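Local structure of glutathione peroxidase-like protein (Trypanosoma brucei, 2VUP) at residues P40-L43 with V44-K47; K104-C108 with T109-A113. The protein probably reduces peroxides as a tryparedoxin-dependent enzyme of the glutathione peroxidase family. All blocks are in the same frame, centred on the assembly; numbering follows the deposited sequence.

Contact 1 (P40-L43 with V44-K47)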
loop_
_atom_site.group_PDB
_atom_site.type_symbol
_atom_site.label_atom_id
_atom_site.label_comp_id
_atom_site.label_asym_id
_atom_site.label_seq_id
_atom_site.Cartn_x
_atom_site.Cartn_y
_atom_site.Cartn_z
ATOM N N PRO A 40 -15.154 7.560 4.477
ATOM C CA PRO A 40 -15.029 6.216 3.911
ATOM C C PRO A 40 -14.561 6.273 2.465
ATOM O O PRO A 40 -15.075 7.077 1.675
ATOM C CB PRO A 40 -16.452 5.665 4.005
ATOM C CG PRO A 40 -17.056 6.405 5.166
ATOM C CD PRO A 40 -16.504 7.793 5.023
ATOM N N TYR A 41 -13.560 5.464 2.138
ATOM C CA TYR A 41 -12.969 5.479 0.804
ATOM C C TYR A 41 -13.646 4.434 -0.091
ATOM O O TYR A 41 -13.915 3.318 0.348
ATOM C CB TYR A 41 -11.449 5.252 0.883
ATOM C CG TYR A 41 -10.792 5.181 -0.476
ATOM C CD1 TYR A 41 -10.511 6.340 -1.195
ATOM C CD2 TYR A 41 -10.482 3.957 -1.053
ATOM C CE1 TYR A 41 -9.928 6.284 -2.447
ATOM C CE2 TYR A 41 -9.898 3.885 -2.308
ATOM C CZ TYR A 41 -9.629 5.055 -2.998
ATOM O OH TYR A 41 -9.056 4.992 -4.235
ATOM N N ASN A 42 -13.925 4.808 -1.340
ATOM C CA ASN A 42 -14.561 3.908 -2.300
ATOM C C ASN A 42 -13.537 2.892 -2.793
ATOM O O ASN A 42 -12.929 3.066 -3.849
ATOM C CB ASN A 42 -15.190 4.707 -3.460
ATOM C CG ASN A 42 -15.973 3.828 -4.447
ATOM O OD1 ASN A 42 -16.385 2.712 -4.127
ATOM N ND2 ASN A 42 -16.177 4.343 -5.659
ATOM N N LEU A 43 -13.348 1.844 -1.996
ATOM C CA LEU A 43 -12.333 0.825 -2.243
ATOM C C LEU A 43 -12.694 -0.139 -3.380
ATOM O O LEU A 43 -11.809 -0.614 -4.094
ATOM C CB LEU A 43 -12.045 0.048 -0.947
ATOM C CG LEU A 43 -10.887 -0.959 -0.887
ATOM C CD1 LEU A 43 -9.545 -0.274 -1.101
ATOM C CD2 LEU A 43 -10.884 -1.726 0.436
ATOM N N VAL A 44 -13.988 -0.417 -3.541
ATOM C CA VAL A 44 -14.460 -1.462 -4.460
ATOM C C VAL A 44 -14.427 -1.014 -5.926
ATOM O O VAL A 44 -14.713 -1.798 -6.831
ATOM C CB VAL A 44 -15.867 -2.007 -4.057
ATOM C CG1 VAL A 44 -16.111 -3.397 -4.644
ATOM C CG2 VAL A 44 -15.999 -2.076 -2.549
ATOM N N GLN A 45 -14.062 0.246 -6.151
ATOM C CA GLN A 45 -13.877 0.785 -7.492
ATOM C C GLN A 45 -12.640 0.198 -8.177
ATOM O O GLN A 45 -12.504 0.274 -9.399
ATOM C CB GLN A 45 -13.743 2.305 -7.432
ATOM C CG GLN A 45 -12.458 2.786 -6.774
ATOM C CD GLN A 45 -12.322 4.288 -6.772
ATOM O OE1 GLN A 45 -12.197 4.917 -7.827
ATOM N NE2 GLN A 45 -12.328 4.876 -5.586
ATOM N N HIS A 46 -11.734 -0.357 -7.373
ATOM C CA HIS A 46 -10.486 -0.931 -7.872
ATOM C C HIS A 46 -10.613 -2.438 -8.123
ATOM O O HIS A 46 -9.679 -3.068 -8.623
ATOM C CB HIS A 46 -9.331 -0.630 -6.902
ATOM C CG HIS A 46 -9.166 0.827 -6.588
ATOM N ND1 HIS A 46 -8.916 1.777 -7.555
ATOM C CD2 HIS A 46 -9.218 1.496 -5.410
ATOM C CE1 HIS A 46 -8.817 2.966 -6.988
ATOM N NE2 HIS A 46 -8.995 2.823 -5.687
ATOM N N LYS A 47 -11.769 -3.003 -7.769
ATOM C CA LYS A 47 -12.076 -4.409 -8.029
ATOM C C LYS A 47 -12.110 -4.694 -9.527
ATOM O O LYS A 47 -12.694 -3.931 -10.300
ATOM C CB LYS A 47 -13.403 -4.806 -7.373
ATOM C CG LYS A 47 -13.820 -6.261 -7.601
ATOM C CD LYS A 47 -14.852 -6.692 -6.574
ATOM C CE LYS A 47 -15.767 -7.768 -7.134
ATOM N NZ LYS A 47 -16.877 -8.059 -6.175
#
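Tyr-41 OH and His-46 NE2 lie 2.6 Å apart in a short hydrogen bond whose donor could be either residue. It bridges an irregular stretch before strand 51-56, where an inverse gamma turn centred on Asn-42 runs into a beta turn closed by His-46 N donating to Leu-43 O at 3.3 Å. The two rings meet rim to rim, neither over the face of the other, with planes 20° apart. Tyr-41 sets its ring anti to the backbone nitrogen (chi1 177°), which carries the hydroxyl across to the imidazole. Its side chain also touches Val-33, Pro-116 and Met-118, while both Tyr-41 and His-46 touch Leu-85 of strand 83-88.

Gln-45 turns its amide back to the carbonyl of Asn-42. Its NE2 donates to Asn-42 O at 2.6 Å, approaching in the carbonyl plane on a lone pair, with the acceptor almost in the plane of the glutamine amide. The Asn-42 side chain crosses that of Gln-45 obliquely, ND2 coming 3.6 Å from Gln-45 CB. With CG between its own backbone nitrogen and carbonyl carbon (chi1 69°), Gln-45 places that methylene over the centre of the His-46 ring, 3.5 Å above its plane.

Contact 2 (K104-C108 with T109-A113)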
loop_
_atom_site.group_PDB
_atom_site.type_symbol
_atom_site.label_atom_id
_atom_site.label_comp_id
_atom_site.label_asym_id
_atom_site.label_seq_id
_atom_site.Cartn_x
_atom_site.Cartn_y
_atom_site.Cartn_z
ATOM N N LYS A 104 -0.556 14.645 3.148
ATOM C CA LYS A 104 -1.095 14.948 1.818
ATOM C C LYS A 104 -0.268 16.005 1.087
ATOM O O LYS A 104 0.055 15.840 -0.089
ATOM C CB LYS A 104 -2.558 15.401 1.910
ATOM C CG LYS A 104 -3.566 14.262 1.888
ATOM C CD LYS A 104 -4.875 14.629 2.592
ATOM C CE LYS A 104 -5.789 15.528 1.764
ATOM N NZ LYS A 104 -5.761 16.948 2.239
ATOM N N GLU A 105 0.085 17.076 1.793
ATOM C CA GLU A 105 0.835 18.177 1.192
ATOM C C GLU A 105 2.271 17.781 0.841
ATOM O O GLU A 105 2.708 17.974 -0.294
ATOM C CB GLU A 105 0.804 19.420 2.091
ATOM C CG GLU A 105 1.088 20.729 1.344
ATOM C CD GLU A 105 0.114 20.979 0.193
ATOM O OE1 GLU A 105 -1.075 21.276 0.456
ATOM O OE2 GLU A 105 0.541 20.876 -0.977
ATOM N N PHE A 106 2.987 17.220 1.813
ATOM C CA PHE A 106 4.362 16.744 1.621
ATOM C C PHE A 106 4.483 15.826 0.400
ATOM O O PHE A 106 5.354 16.012 -0.456
ATOM C CB PHE A 106 4.837 16.030 2.896
ATOM C CG PHE A 106 6.119 15.256 2.735
ATOM C CD1 PHE A 106 7.353 15.888 2.875
ATOM C CD2 PHE A 106 6.095 13.887 2.470
ATOM C CE1 PHE A 106 8.546 15.170 2.735
ATOM C CE2 PHE A 106 7.278 13.159 2.325
ATOM C CZ PHE A 106 8.506 13.803 2.457
ATOM N N VAL A 107 3.584 14.849 0.335
ATOM C CA VAL A 107 3.587 13.805 -0.686
ATOM C C VAL A 107 3.380 14.356 -2.105
ATOM O O VAL A 107 4.021 13.903 -3.061
ATOM C CB VAL A 107 2.536 12.719 -0.320
ATOM C CG1 VAL A 107 2.189 11.827 -1.498
ATOM C CG2 VAL A 107 3.043 11.890 0.857
ATOM N N CYS A 108 2.497 15.342 -2.227
ATOM C CA CYS A 108 2.181 15.940 -3.522
ATOM C C CYS A 108 3.233 16.946 -3.997
ATOM O O CYS A 108 3.551 16.989 -5.184
ATOM C CB CYS A 108 0.793 16.572 -3.487
ATOM S SG CYS A 108 -0.523 15.347 -3.301
ATOM N N THR A 109 3.771 17.738 -3.070
ATOM C CA THR A 109 4.799 18.734 -3.399
ATOM C C THR A 109 6.136 18.098 -3.792
ATOM O O THR A 109 6.776 18.531 -4.756
ATOM C CB THR A 109 5.038 19.752 -2.247
ATOM O OG1 THR A 109 5.396 19.057 -1.045
ATOM C CG2 THR A 109 3.795 20.601 -1.990
ATOM N N LYS A 110 6.549 17.069 -3.053
ATOM C CA LYS A 110 7.864 16.466 -3.253
ATOM C C LYS A 110 7.910 15.437 -4.380
ATOM O O LYS A 110 8.854 15.421 -5.176
ATOM C CB LYS A 110 8.391 15.855 -1.953
ATOM C CG LYS A 110 9.029 16.857 -1.013
ATOM C CD LYS A 110 10.261 16.270 -0.340
ATOM C CE LYS A 110 11.171 17.371 0.194
ATOM N NZ LYS A 110 12.598 16.931 0.287
ATOM N N PHE A 111 6.881 14.598 -4.462
ATOM C CA PHE A 111 6.935 13.422 -5.326
ATOM C C PHE A 111 5.953 13.435 -6.484
ATOM O O PHE A 111 6.086 12.635 -7.416
ATOM C CB PHE A 111 6.791 12.147 -4.487
ATOM C CG PHE A 111 7.791 12.054 -3.368
ATOM C CD1 PHE A 111 9.105 11.667 -3.624
ATOM C CD2 PHE A 111 7.426 12.374 -2.064
ATOM C CE1 PHE A 111 10.037 11.591 -2.597
ATOM C CE2 PHE A 111 8.351 12.302 -1.028
ATOM C CZ PHE A 111 9.663 11.910 -1.296
ATOM N N LYS A 112 4.988 14.353 -6.432
ATOM C CA LYS A 112 3.923 14.443 -7.438
ATOM C C LYS A 112 3.091 13.162 -7.480
ATOM O O LYS A 112 2.635 12.729 -8.546
ATOM C CB LYS A 112 4.488 14.796 -8.830
ATOM C CG LYS A 112 4.398 16.277 -9.211
ATOM C CD LYS A 112 5.129 17.186 -8.231
ATOM C CE LYS A 112 4.785 18.650 -8.474
ATOM N NZ LYS A 112 4.889 19.441 -7.215
ATOM N N ALA A 113 2.911 12.561 -6.306
ATOM C CA ALA A 113 2.107 11.354 -6.165
ATOM C C ALA A 113 0.625 11.713 -6.227
ATOM O O ALA A 113 0.127 12.516 -5.430
ATOM C CB ALA A 113 2.448 10.636 -4.866
#
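Backbone bonds of the i to i+4 type join the two halves of the last turns of helix 100-111: Thr-109 N donates to Glu-105 O at 3.0 Å, Lys-110 N to Phe-106 O, and Phe-111 N to Val-107 O at a longer 3.3 Å. The next amide, Lys-112 N, reaches Cys-108 O only weakly, and Lys-112, the first residue to leave helical geometry, has a positive phi of 61°.

Polar side chains add to this ladder. Thr-109 OG1 lies between its own backbone N and carbonyl carbon (chi1 57°), which turns the hydroxyl back to the preceding turn, 3.0 Å from Glu-105 O and 3.1 Å from Phe-106 O; its one proton could serve either. Lys-112 NZ curls back to Thr-109 O at 3.2 Å, with a weaker approach to Cys-108 O.

Apolar contacts make up the rest. The edge of Phe-111 points to the face of Phe-106 in an offset edge-to-face pair, planes at 70° and CE2 of each ring 3.6 Å from CE2 of the other. Lys-110 CD lies against Phe-106 CE1, and Val-107 CG1 meets Ala-113 CB. Both phenylalanines touch Thr-63 of helix 63-77, and the side chain of Phe-106 is about 9 Å from that of Cys-60, the predicted active-site residue.

The Lys-112 ammonium beside Thr-109 O would probably offset part of the negative end of the helix dipole.

In the fold
Contact 1 comes first along the chain, in the loop before strand 51-56, and contact 2 follows at the C-terminal end of helix 100-111. Their centres lie 22 Å apart, and their nearest atoms about 11 Å, so they do not touch. Each meets a different element of the thioredoxin-like fold: residues 40-47 pack on strand 83-88, at one outer edge of the four-stranded mixed sheet, whereas residues 104-113 pack on helix 63-77. The loop at residues 116-118 comes near both, its Pro-116 and Met-118 meeting Tyr-41 and its Ile-117 meeting Val-107. Of the two, contact 2 approaches the predicted active-site Cys-60, while contact 1 lies away from it.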